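Local coordinates for protein 6-phosphogluconate dehydrogenase, NAD-binding (Mycolicibacterium smegmatis MC2 155, PDB 6SMT) that reduces imines to amines with S enantioselectivity, probably drawing the hydride from its bound NADPH, at residues Ser67-Val72 with Gly93-Gly98; Gln23-Ala28 with Asp131-Arg136; Ala143-Leu148 with Glu167-Ala172; Asp232-Ala237 with Glu284-Ala289. All coordinates share one frame; numbering follows the deposited sequence.

Contact 1. Residues Ser67-Val72 with Gly93-Gly98; sequences SDLALV and GRTVIG
Strands 69-72 and 95-98 are the two parallel strands of a beta-alpha-beta crossover in the Rossmann fold, linked by helix 77-87, and their axes diverge by only 20°. The backbone ladder runs from T95 N to D68 O, then A70 N to T95 O, I97 N to A70 O and V72 N to I97 O. L69, L71, T95 and I97 share the face packed under helix 146-156. L69 holds CG anti to its backbone N (chi1 178°), which swings CD1 toward the neighbouring strand, 3.7 Å from both T95 CG2 and I97 CD1. L71 instead keeps CG beside its N and lies alongside I97, with L71 CD2 3.9 Å from I97 CB. Beta-branched T95 suits both strand and site: CG2, anti to N, faces L69, while OG1 bonds H152 NE2 and a water shared with D68 O. On the other face, where helix 77-87 packs, V72 CG2 crosses obliquely over V96 CG1 at 4.0 Å. Small A70, paired with V96 there, packs against L16. At the strand entrance R94 stretches its chain, extended from CG to NE, along S67. D68 OD1 lies 4.4 Å from R94 NH1, well out of the guanidinium plane, and a water joins the two. R94 NH1 donates to S67 O at 2.7 Å, arriving from above the carbonyl plane although that oxygen lies close to the plane of the guanidinium.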
loop_
_atom_site.group_PDB
_atom_site.type_symbol
_atom_site.label_atom_id
_atom_site.label_comp_id
_atom_site.label_asym_id
_atom_site.label_seq_id
_atom_site.Cartn_x
_atom_site.Cartn_y
_atom_site.Cartn_z
ATOM N N SER B 67 11.814 38.592 2.819
ATOM C CA SER B 67 11.595 37.775 4.003
ATOM C C SER B 67 12.855 37.176 4.628
ATOM O O SER B 67 13.849 36.971 3.950
ATOM C CB SER B 67 10.626 36.628 3.674
ATOM O OG SER B 67 9.426 37.083 3.027
ATOM N N ASP B 68 12.733 36.773 5.856
ATOM C CA ASP B 68 13.852 36.094 6.555
ATOM C C ASP B 68 13.946 34.631 6.127
ATOM O O ASP B 68 15.059 34.090 6.160
ATOM C CB ASP B 68 13.664 36.160 8.053
ATOM C CG ASP B 68 13.745 37.580 8.609
ATOM O OD1 ASP B 68 14.414 38.396 7.974
ATOM O OD2 ASP B 68 13.206 37.764 9.677
ATOM N N LEU B 69 12.871 34.062 5.606
ATOM C CA LEU B 69 12.731 32.609 5.321
ATOM C C LEU B 69 12.044 32.458 4.012
ATOM O O LEU B 69 10.975 33.053 3.840
ATOM C CB LEU B 69 11.918 31.975 6.447
ATOM C CG LEU B 69 11.626 30.496 6.315
ATOM C CD1 LEU B 69 12.921 29.698 6.391
ATOM C CD2 LEU B 69 10.701 30.010 7.409
ATOM N N ALA B 70 12.589 31.666 3.107
ATOM C CA ALA B 70 12.039 31.390 1.790
ATOM C C ALA B 70 11.803 29.873 1.621
ATOM O O ALA B 70 12.741 29.130 1.894
ATOM C CB ALA B 70 12.876 31.872 0.655
ATOM N N LEU B 71 10.579 29.485 1.289
ATOM C CA LEU B 71 10.243 28.083 1.009
ATOM C C LEU B 71 10.141 27.905 -0.485
ATOM O O LEU B 71 9.409 28.718 -1.144
ATOM C CB LEU B 71 8.905 27.710 1.655
ATOM C CG LEU B 71 8.764 28.091 3.106
ATOM C CD1 LEU B 71 7.410 27.611 3.641
ATOM C CD2 LEU B 71 9.878 27.575 3.972
ATOM N N VAL B 72 10.815 26.929 -1.085
ATOM C CA VAL B 72 10.774 26.687 -2.531
ATOM C C VAL B 72 10.045 25.368 -2.820
ATOM O O VAL B 72 10.532 24.311 -2.456
ATOM C CB VAL B 72 12.155 26.731 -3.175
ATOM C CG1 VAL B 72 11.988 26.707 -4.658
ATOM C CG2 VAL B 72 13.001 27.920 -2.691
ATOM N N GLY B 93 22.394 36.054 3.841
ATOM C CA GLY B 93 21.934 36.374 5.199
ATOM C C GLY B 93 20.507 35.892 5.494
ATOM O O GLY B 93 19.989 36.226 6.545
ATOM N N ARG B 94 19.929 35.110 4.588
ATOM C CA ARG B 94 18.569 34.599 4.804
ATOM C C ARG B 94 18.623 33.077 4.801
ATOM O O ARG B 94 19.634 32.488 4.551
ATOM C CB ARG B 94 17.690 35.096 3.666
ATOM C CG ARG B 94 17.545 36.626 3.635
ATOM C CD ARG B 94 16.748 37.173 2.476
ATOM N NE ARG B 94 17.012 38.613 2.345
ATOM C CZ ARG B 94 16.450 39.533 3.060
ATOM N NH1 ARG B 94 15.403 39.233 3.810
ATOM N NH2 ARG B 94 16.834 40.808 2.927
ATOM N N THR B 95 17.487 32.463 5.076
ATOM C CA THR B 95 17.353 30.986 5.098
ATOM C C THR B 95 16.459 30.560 3.970
ATOM O O THR B 95 15.367 31.109 3.798
ATOM C CB THR B 95 16.725 30.514 6.417
ATOM O OG1 THR B 95 17.645 30.901 7.452
ATOM C CG2 THR B 95 16.584 28.992 6.452
ATOM N N VAL B 96 16.877 29.565 3.191
ATOM C CA VAL B 96 16.063 28.992 2.102
ATOM C C VAL B 96 15.778 27.556 2.534
ATOM O O VAL B 96 16.693 26.844 3.004
ATOM C CB VAL B 96 16.852 28.953 0.791
ATOM C CG1 VAL B 96 16.120 28.172 -0.269
ATOM C CG2 VAL B 96 17.140 30.387 0.338
ATOM N N ILE B 97 14.521 27.124 2.425
ATOM C CA ILE B 97 14.165 25.715 2.669
ATOM C C ILE B 97 13.629 25.164 1.370
ATOM O O ILE B 97 12.587 25.610 0.851
ATOM C CB ILE B 97 13.165 25.553 3.817
ATOM C CG1 ILE B 97 13.748 26.181 5.080
ATOM C CG2 ILE B 97 12.806 24.102 3.996
ATOM C CD1 ILE B 97 12.857 26.014 6.314
ATOM N N GLY B 98 14.258 24.113 0.867
ATOM C CA GLY B 98 13.778 23.403 -0.303
ATOM C C GLY B 98 12.678 22.477 0.146
ATOM O O GLY B 98 12.886 21.721 1.091
HETATM O O HOH W 1 16.739 33.762 8.129
HETATM O O HOH W 2 17.196 37.575 7.217
HETATM O O HOH W 3 13.454 40.537 5.826
#

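Contact 2. Residues Gln23-Ala28 with Asp131-Arg136; sequences QALSRA and DTIGTR
The guanidinium of R27 folds back over its own helix, with A24 CA 3.5 Å above one face and offset toward the rim; beyond it the arginine packs on L49 and R52. The carboxamide of Q23 is held through NE2, which donates to the carbonyls of L18 and K45. The guanidinium of R136, across the way, gives NH2 to D157 O. None of these polar groups bonds across the contact, which is van der Waals packing with no hydrogen bond between the two segments. I133 carries it. Its CG2, anti to the backbone N, reaches across to the helix and rests 3.7 Å from A24 O. The same methyl meets A28 CB at 3.9 Å, and L25 CD2 crosses obliquely to it at 4.2 Å. A24 and A28 stand one turn apart on helix 20-31, and their short side chains let the loop come close. In the Rossmann fold this is the helix whose first turn holds G22, the last glycine of an apparent GxGxxG motif (G17, G19, G22) at the NADPH. L25 points its CB away from the loop, but CG beside the N (chi1 -67°) lets the end of the chain, CD2, come back toward I133; it also touches N73, an NADPH-binding residue. The loop is shaped by a type II turn, T132 to T135, whose third place falls to G134. Its positive phi of 86° suits glycine, and without a side chain G134 CA comes to 3.9 Å from A28 CB. T132 O is gripped twice, by T135 OG1 at 2.7 Å and weakly by T135 N.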
loop_
_atom_site.group_PDB
_atom_site.type_symbol
_atom_site.label_atom_id
_atom_site.label_comp_id
_atom_site.label_asym_id
_atom_site.label_seq_id
_atom_site.Cartn_x
_atom_site.Cartn_y
_atom_site.Cartn_z
ATOM N N GLN B 23 0.202 26.726 -2.892
ATOM C CA GLN B 23 -1.017 27.471 -2.434
ATOM C C GLN B 23 -1.372 27.018 -1.027
ATOM O O GLN B 23 -1.728 27.871 -0.191
ATOM C CB GLN B 23 -2.198 27.199 -3.349
ATOM C CG GLN B 23 -1.947 27.594 -4.780
ATOM C CD GLN B 23 -2.375 28.948 -5.212
ATOM O OE1 GLN B 23 -3.190 29.603 -4.516
ATOM N NE2 GLN B 23 -1.805 29.408 -6.328
ATOM N N ALA B 24 -1.374 25.727 -0.722
ATOM C CA ALA B 24 -1.710 25.216 0.616
ATOM C C ALA B 24 -0.744 25.753 1.671
ATOM O O ALA B 24 -1.149 26.167 2.742
ATOM C CB ALA B 24 -1.737 23.697 0.568
ATOM N N LEU B 25 0.552 25.732 1.369
ATOM C CA LEU B 25 1.563 26.277 2.305
ATOM C C LEU B 25 1.224 27.750 2.582
ATOM O O LEU B 25 1.245 28.159 3.721
ATOM C CB LEU B 25 2.958 26.101 1.747
ATOM C CG LEU B 25 3.501 24.680 1.607
ATOM C CD1 LEU B 25 4.789 24.703 0.823
ATOM C CD2 LEU B 25 3.728 24.026 2.943
ATOM N N SER B 26 1.037 28.500 1.505
ATOM C CA SER B 26 0.785 29.957 1.621
ATOM C C SER B 26 -0.482 30.231 2.413
ATOM O O SER B 26 -0.453 31.102 3.308
ATOM C CB SER B 26 0.679 30.555 0.255
ATOM O OG SER B 26 1.859 30.448 -0.508
ATOM N N ARG B 27 -1.543 29.469 2.188
ATOM C CA ARG B 27 -2.783 29.657 2.980
ATOM C C ARG B 27 -2.526 29.356 4.427
ATOM O O ARG B 27 -3.014 30.059 5.321
ATOM C CB ARG B 27 -3.928 28.775 2.497
ATOM C CG ARG B 27 -4.489 29.202 1.153
ATOM C CD ARG B 27 -5.780 28.409 0.862
ATOM N NE ARG B 27 -5.686 26.941 0.897
ATOM C CZ ARG B 27 -5.318 26.182 -0.151
ATOM N NH1 ARG B 27 -4.942 26.751 -1.275
ATOM N NH2 ARG B 27 -5.190 24.894 0.015
ATOM N N ALA B 28 -1.793 28.304 4.750
ATOM C CA ALA B 28 -1.578 27.964 6.164
ATOM C C ALA B 28 -0.756 29.073 6.827
ATOM O O ALA B 28 -1.016 29.373 8.047
ATOM C CB ALA B 28 -0.882 26.619 6.282
ATOM N N ASP B 131 -4.632 18.722 1.732
ATOM C CA ASP B 131 -5.756 18.963 2.686
ATOM C C ASP B 131 -5.194 19.020 4.121
ATOM O O ASP B 131 -5.781 19.764 4.988
ATOM C CB ASP B 131 -6.846 17.884 2.507
ATOM C CG ASP B 131 -6.332 16.503 2.821
ATOM O OD1 ASP B 131 -5.805 15.854 1.920
ATOM O OD2 ASP B 131 -6.471 16.101 3.958
ATOM N N THR B 132 -4.087 18.320 4.414
ATOM C CA THR B 132 -3.516 18.152 5.762
ATOM C C THR B 132 -2.776 19.417 6.198
ATOM O O THR B 132 -2.406 19.547 7.369
ATOM C CB THR B 132 -2.534 16.945 5.834
ATOM O OG1 THR B 132 -1.334 17.206 5.019
ATOM C CG2 THR B 132 -3.205 15.671 5.465
ATOM N N ILE B 133 -2.300 20.213 5.283
ATOM C CA ILE B 133 -1.357 21.287 5.590
ATOM C C ILE B 133 -2.006 22.291 6.525
ATOM O O ILE B 133 -3.201 22.685 6.316
ATOM C CB ILE B 133 -0.843 21.954 4.310
ATOM C CG1 ILE B 133 -0.120 20.977 3.425
ATOM C CG2 ILE B 133 -0.015 23.186 4.535
ATOM C CD1 ILE B 133 1.097 20.387 3.971
ATOM N N GLY B 134 -1.295 22.688 7.530
ATOM C CA GLY B 134 -1.840 23.606 8.557
ATOM C C GLY B 134 -2.569 22.853 9.643
ATOM O O GLY B 134 -3.275 23.528 10.440
ATOM N N THR B 135 -2.499 21.544 9.699
ATOM C CA THR B 135 -3.136 20.654 10.707
ATOM C C THR B 135 -2.105 19.715 11.310
ATOM O O THR B 135 -1.018 19.427 10.699
ATOM C CB THR B 135 -4.344 19.878 10.163
ATOM O OG1 THR B 135 -3.906 18.687 9.493
ATOM C CG2 THR B 135 -5.227 20.688 9.227
ATOM N N ARG B 136 -2.469 19.069 12.417
ATOM C CA ARG B 136 -1.625 18.030 13.008
ATOM C C ARG B 136 -1.567 16.755 12.174
ATOM O O ARG B 136 -0.705 15.922 12.443
ATOM C CB ARG B 136 -2.127 17.750 14.418
ATOM C CG ARG B 136 -2.077 18.985 15.308
ATOM C CD ARG B 136 -0.701 19.524 15.650
ATOM N NE ARG B 136 -0.317 20.517 14.681
ATOM C CZ ARG B 136 0.945 20.863 14.421
ATOM N NH1 ARG B 136 1.961 20.355 15.118
ATOM N NH2 ARG B 136 1.142 21.762 13.489
#

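Contact 3. Residues Ala143-Leu148 with Glu167-Ala172; sequences AGPQAL and EDHGRA
This contact lies where the Rossmann domain gives way to the helical C-terminal domain: strand 139-143 turns into helix 146-156, and beside it the chain rounds into the long helix 171-199. E167 binds the first amide of helix 146-156: with CG beside its N and a bend at chi2 (-81°), OE2 accepts from Q146 N at 2.9 Å, from above the carboxylate plane. This amide at a helix start probably favours the charged carboxylate, and a water joins E167 OE2 to Q146 OE1. P145 occupies the N-cap position, its ring fixing phi near -58°; its CD sits 3.5 Å from H169 NE2, the nitrogen that bonds Y121 O. G144 slips its CA over one face of the H169 ring, 4.0 Å from the centroid, a CH-pi contact; its phi of 131° suits glycine. The single methyl of A143 fits closely, CB 3.2 Å from D168 O and 3.9 Å from A172 CB. D168 OD1 caps G170 N, while OD2 forms a salt bridge with R108. Strand 120-126 flanks P145 and L148, and near the beginning of helix 171-199 R171 bonds V165 O and forms a salt bridge with E206 of the second subunit.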
loop_
_atom_site.group_PDB
_atom_site.type_symbol
_atom_site.label_atom_id
_atom_site.label_comp_id
_atom_site.label_asym_id
_atom_site.label_seq_id
_atom_site.Cartn_x
_atom_site.Cartn_y
_atom_site.Cartn_z
ATOM N N ALA B 143 16.209 18.346 7.100
ATOM C CA ALA B 143 17.636 17.988 7.252
ATOM C C ALA B 143 18.523 19.216 7.020
ATOM O O ALA B 143 18.205 20.086 6.209
ATOM C CB ALA B 143 18.043 16.863 6.326
ATOM N N GLY B 144 19.631 19.252 7.750
ATOM C CA GLY B 144 20.571 20.372 7.728
ATOM C C GLY B 144 20.905 20.788 9.145
ATOM O O GLY B 144 20.617 20.042 10.085
ATOM N N PRO B 145 21.541 21.946 9.311
ATOM C CA PRO B 145 22.003 22.273 10.672
ATOM C C PRO B 145 20.889 22.313 11.700
ATOM O O PRO B 145 19.908 22.988 11.486
ATOM C CB PRO B 145 22.604 23.650 10.428
ATOM C CG PRO B 145 23.079 23.603 9.023
ATOM C CD PRO B 145 22.010 22.827 8.264
ATOM N N GLN B 146 21.063 21.623 12.823
ATOM C CA GLN B 146 20.038 21.538 13.884
ATOM C C GLN B 146 19.663 22.900 14.393
ATOM O O GLN B 146 18.472 23.210 14.514
ATOM C CB GLN B 146 20.430 20.625 15.034
ATOM C CG GLN B 146 19.239 20.323 15.934
ATOM C CD GLN B 146 19.574 19.296 17.004
ATOM O OE1 GLN B 146 20.747 18.898 17.154
ATOM N NE2 GLN B 146 18.563 18.910 17.770
ATOM N N ALA B 147 20.621 23.778 14.574
ATOM C CA ALA B 147 20.305 25.104 15.120
ATOM C C ALA B 147 19.470 25.899 14.162
ATOM O O ALA B 147 18.692 26.741 14.606
ATOM C CB ALA B 147 21.613 25.845 15.347
ATOM N N LEU B 148 19.653 25.688 12.862
ATOM C CA LEU B 148 18.897 26.446 11.842
ATOM C C LEU B 148 17.462 25.931 11.833
ATOM O O LEU B 148 16.487 26.733 11.764
ATOM C CB LEU B 148 19.599 26.250 10.502
ATOM C CG LEU B 148 18.946 26.941 9.327
ATOM C CD1 LEU B 148 19.017 28.429 9.561
ATOM C CD2 LEU B 148 19.699 26.553 8.056
ATOM N N GLU B 167 21.866 16.092 10.269
ATOM C CA GLU B 167 22.639 17.203 9.811
ATOM C C GLU B 167 22.946 17.090 8.314
ATOM O O GLU B 167 23.132 18.138 7.649
ATOM C CB GLU B 167 24.005 17.244 10.544
ATOM C CG GLU B 167 23.898 17.646 12.011
ATOM C CD GLU B 167 23.799 19.156 12.167
ATOM O OE1 GLU B 167 24.446 19.862 11.359
ATOM O OE2 GLU B 167 23.157 19.624 13.121
ATOM N N ASP B 168 23.004 15.886 7.785
ATOM C CA ASP B 168 23.309 15.758 6.342
ATOM C C ASP B 168 22.156 16.326 5.516
ATOM O O ASP B 168 21.026 15.820 5.642
ATOM C CB ASP B 168 23.537 14.293 6.002
ATOM C CG ASP B 168 23.495 13.872 4.543
ATOM O OD1 ASP B 168 23.601 14.673 3.645
ATOM O OD2 ASP B 168 23.229 12.624 4.275
ATOM N N HIS B 169 22.411 17.308 4.670
ATOM C CA HIS B 169 21.365 18.010 3.935
ATOM C C HIS B 169 20.609 17.049 3.012
ATOM O O HIS B 169 19.528 17.450 2.616
ATOM C CB HIS B 169 21.924 19.145 3.106
ATOM C CG HIS B 169 22.216 20.401 3.853
ATOM N ND1 HIS B 169 23.500 20.843 4.097
ATOM C CD2 HIS B 169 21.359 21.347 4.287
ATOM C CE1 HIS B 169 23.364 22.041 4.705
ATOM N NE2 HIS B 169 22.090 22.342 4.843
ATOM N N GLY B 170 21.137 15.857 2.701
ATOM C CA GLY B 170 20.439 14.892 1.882
ATOM C C GLY B 170 19.507 13.990 2.628
ATOM O O GLY B 170 18.897 13.153 1.981
ATOM N N ARG B 171 19.483 14.027 3.948
ATOM C CA ARG B 171 18.841 12.904 4.663
ATOM C C ARG B 171 17.323 12.984 4.611
ATOM O O ARG B 171 16.715 11.888 4.623
ATOM C CB ARG B 171 19.408 12.800 6.067
ATOM C CG ARG B 171 19.163 11.450 6.737
ATOM C CD ARG B 171 19.972 11.232 8.017
ATOM N NE ARG B 171 20.005 9.826 8.297
ATOM C CZ ARG B 171 19.286 9.219 9.221
ATOM N NH1 ARG B 171 18.478 9.875 10.030
ATOM N NH2 ARG B 171 19.365 7.896 9.314
ATOM N N ALA B 172 16.687 14.156 4.575
ATOM C CA ALA B 172 15.221 14.165 4.420
ATOM C C ALA B 172 14.829 13.576 3.090
ATOM O O ALA B 172 13.849 12.838 2.994
ATOM C CB ALA B 172 14.726 15.568 4.642
HETATM O O HOH W 4 23.123 18.526 15.609
#

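Contact 4. Residues Asp232-Ala237 with Glu284-Ala289; sequences DRHSDA and EISRIA
E284 OE1 is the best-held polar atom: two backbone amides, S238 N and A239 N, donate to it, and A237 CA rests 3.2 Å away. Both amides would favour the ionised carboxylate. The E284 chain, with CG anti to its N and a bend at chi2, curls to bring the oxygen under the loop, where the small A237 CB lies 3.4 Å from OE1. The backbones are also joined, E284 N donating to H234 O at 2.8 Å, in the carbonyl plane and nearly straight. H234 is the central side chain. CG lies beside its backbone N (chi1 -55°), and one face of the ring lies against R287 CA. At its edge ND1 and S286 OG share a hydrogen bond of 2.8 Å; a serine suits here because its hydroxyl can serve as donor or acceptor. The R287 and H234 side chains cross at about a right angle, R287 bent at chi2 and chi3, while the ring and guanidinium planes are tilted 34° apart, H234 CD2 lying 3.6 Å above the guanidinium centre. R287 NE forms a salt bridge with D283; D232 OD1 lies 4.2 Å from R287 NH1, charges near each other with no N-H directed at the oxygen, and a water joins the two. D232, with positive phi, closes helix 204-231 in a Schellman motif. The whole forms a loop junction of the helical C-terminal domain beside the cofactor site: S238 binds NADPH, and I285 touches the 2-ethylhexanol and W184 of the second subunit, as in imine reductases whose active sites form between two subunits.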
loop_
_atom_site.group_PDB
_atom_site.type_symbol
_atom_site.label_atom_id
_atom_site.label_comp_id
_atom_site.label_asym_id
_atom_site.label_seq_id
_atom_site.Cartn_x
_atom_site.Cartn_y
_atom_site.Cartn_z
ATOM N N ASP B 232 16.906 -10.538 10.983
ATOM C CA ASP B 232 17.217 -11.622 10.040
ATOM C C ASP B 232 16.485 -12.879 10.482
ATOM O O ASP B 232 17.103 -13.925 10.601
ATOM C CB ASP B 232 18.725 -11.926 9.962
ATOM C CG ASP B 232 19.129 -12.744 8.736
ATOM O OD1 ASP B 232 18.350 -12.786 7.768
ATOM O OD2 ASP B 232 20.226 -13.375 8.778
ATOM N N ARG B 233 15.179 -12.787 10.745
ATOM C CA ARG B 233 14.385 -13.860 11.349
ATOM C C ARG B 233 13.185 -14.080 10.409
ATOM O O ARG B 233 12.222 -13.314 10.528
ATOM C CB ARG B 233 13.908 -13.519 12.764
ATOM C CG ARG B 233 13.167 -14.675 13.392
ATOM C CD ARG B 233 12.532 -14.312 14.688
ATOM N NE ARG B 233 11.345 -13.503 14.542
ATOM C CZ ARG B 233 10.125 -13.975 14.359
ATOM N NH1 ARG B 233 9.841 -15.302 14.331
ATOM N NH2 ARG B 233 9.168 -13.085 14.327
ATOM N N HIS B 234 13.269 -15.077 9.535
ATOM C CA HIS B 234 12.237 -15.344 8.510
ATOM C C HIS B 234 11.543 -16.673 8.759
ATOM O O HIS B 234 10.763 -17.084 7.906
ATOM C CB HIS B 234 12.865 -15.214 7.137
ATOM C CG HIS B 234 13.536 -13.886 6.949
ATOM N ND1 HIS B 234 12.846 -12.752 6.760
ATOM C CD2 HIS B 234 14.839 -13.545 7.027
ATOM C CE1 HIS B 234 13.682 -11.741 6.618
ATOM N NE2 HIS B 234 14.921 -12.184 6.791
ATOM N N SER B 235 11.808 -17.331 9.871
ATOM C CA SER B 235 11.199 -18.624 10.195
ATOM C C SER B 235 9.888 -18.503 10.978
ATOM O O SER B 235 9.423 -17.399 11.248
ATOM C CB SER B 235 12.240 -19.421 11.015
ATOM O OG SER B 235 12.752 -18.571 12.045
ATOM N N ASP B 236 9.240 -19.639 11.284
ATOM C CA ASP B 236 7.946 -19.669 12.020
ATOM C C ASP B 236 6.951 -18.725 11.320
ATOM O O ASP B 236 6.340 -17.904 11.946
ATOM C CB ASP B 236 8.119 -19.307 13.481
ATOM C CG ASP B 236 9.063 -20.309 14.190
ATOM O OD1 ASP B 236 8.827 -21.508 14.039
ATOM O OD2 ASP B 236 10.094 -19.877 14.831
ATOM N N ALA B 237 6.773 -18.973 10.019
ATOM C CA ALA B 237 5.897 -18.139 9.187
ATOM C C ALA B 237 4.433 -18.330 9.521
ATOM O O ALA B 237 4.037 -19.493 9.728
ATOM C CB ALA B 237 6.054 -18.481 7.726
ATOM N N GLU B 284 8.628 -16.759 6.060
ATOM C CA GLU B 284 7.707 -15.613 6.032
ATOM C C GLU B 284 8.008 -14.733 4.821
ATOM O O GLU B 284 9.149 -14.595 4.346
ATOM C CB GLU B 284 7.835 -14.904 7.386
ATOM C CG GLU B 284 6.822 -13.795 7.616
ATOM C CD GLU B 284 5.397 -14.130 7.912
ATOM O OE1 GLU B 284 5.113 -15.273 8.130
ATOM O OE2 GLU B 284 4.621 -13.152 7.981
ATOM N N ILE B 285 6.991 -13.973 4.404
ATOM C CA ILE B 285 7.084 -13.068 3.261
ATOM C C ILE B 285 8.068 -11.948 3.490
ATOM O O ILE B 285 8.489 -11.301 2.514
ATOM C CB ILE B 285 5.614 -12.672 2.838
ATOM C CG1 ILE B 285 4.795 -12.154 3.984
ATOM C CG2 ILE B 285 4.854 -13.857 2.194
ATOM C CD1 ILE B 285 5.233 -10.809 4.393
ATOM N N SER B 286 8.591 -11.711 4.697
ATOM C CA SER B 286 9.708 -10.813 5.009
ATOM C C SER B 286 10.990 -11.154 4.245
ATOM O O SER B 286 11.812 -10.320 3.975
ATOM C CB SER B 286 9.952 -10.816 6.495
ATOM O OG SER B 286 10.147 -12.161 6.947
ATOM N N ARG B 287 11.155 -12.381 3.798
ATOM C CA ARG B 287 12.353 -12.793 3.059
ATOM C C ARG B 287 12.325 -12.286 1.636
ATOM O O ARG B 287 13.382 -12.224 1.014
ATOM C CB ARG B 287 12.349 -14.318 3.013
ATOM C CG ARG B 287 13.506 -14.967 2.293
ATOM C CD ARG B 287 14.792 -14.838 2.986
ATOM N NE ARG B 287 14.947 -15.835 4.011
ATOM C CZ ARG B 287 16.073 -16.087 4.703
ATOM N NH1 ARG B 287 17.136 -15.294 4.572
ATOM N NH2 ARG B 287 16.065 -17.090 5.574
ATOM N N ILE B 288 11.171 -11.998 1.044
ATOM C CA ILE B 288 11.054 -11.799 -0.440
ATOM C C ILE B 288 11.982 -10.677 -0.891
ATOM O O ILE B 288 12.593 -10.776 -1.989
ATOM C CB ILE B 288 9.592 -11.577 -0.841
ATOM C CG1 ILE B 288 8.759 -12.852 -0.648
ATOM C CG2 ILE B 288 9.479 -11.104 -2.313
ATOM C CD1 ILE B 288 7.240 -12.565 -0.614
ATOM N N ALA B 289 11.962 -9.551 -0.206
ATOM C CA ALA B 289 12.648 -8.346 -0.685
ATOM C C ALA B 289 14.157 -8.597 -0.822
ATOM O O ALA B 289 14.799 -7.877 -1.637
ATOM C CB ALA B 289 12.348 -7.216 0.241
HETATM O O HOH W 5 17.738 -15.974 8.214
HETATM O O HOH W 6 19.423 -15.489 6.301
#

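How the contacts relate
Following the chain from the N terminus, contact 2 opens first on helix 20-31 and closes on the loop 131-136, spanning much of the Rossmann domain. Contact 1 opens and closes within that span, pairing two central strands that helix 77-87 connects. Contact 3 follows both in series, closing a short loop through helix 146-156 and strand 161-164 before helix 171-199 leaves for the C-terminal domain. Contact 4 comes last, joining the loops after helices 204-231 and 263-280, about 45 Å from contact 1 between centres. No two cross. Contacts 1 and 3 touch directly, L148 CD1 packing 3.5 Å from T95 OG1, whereas contacts 1 and 2 approach to about 5 Å between nearest atoms.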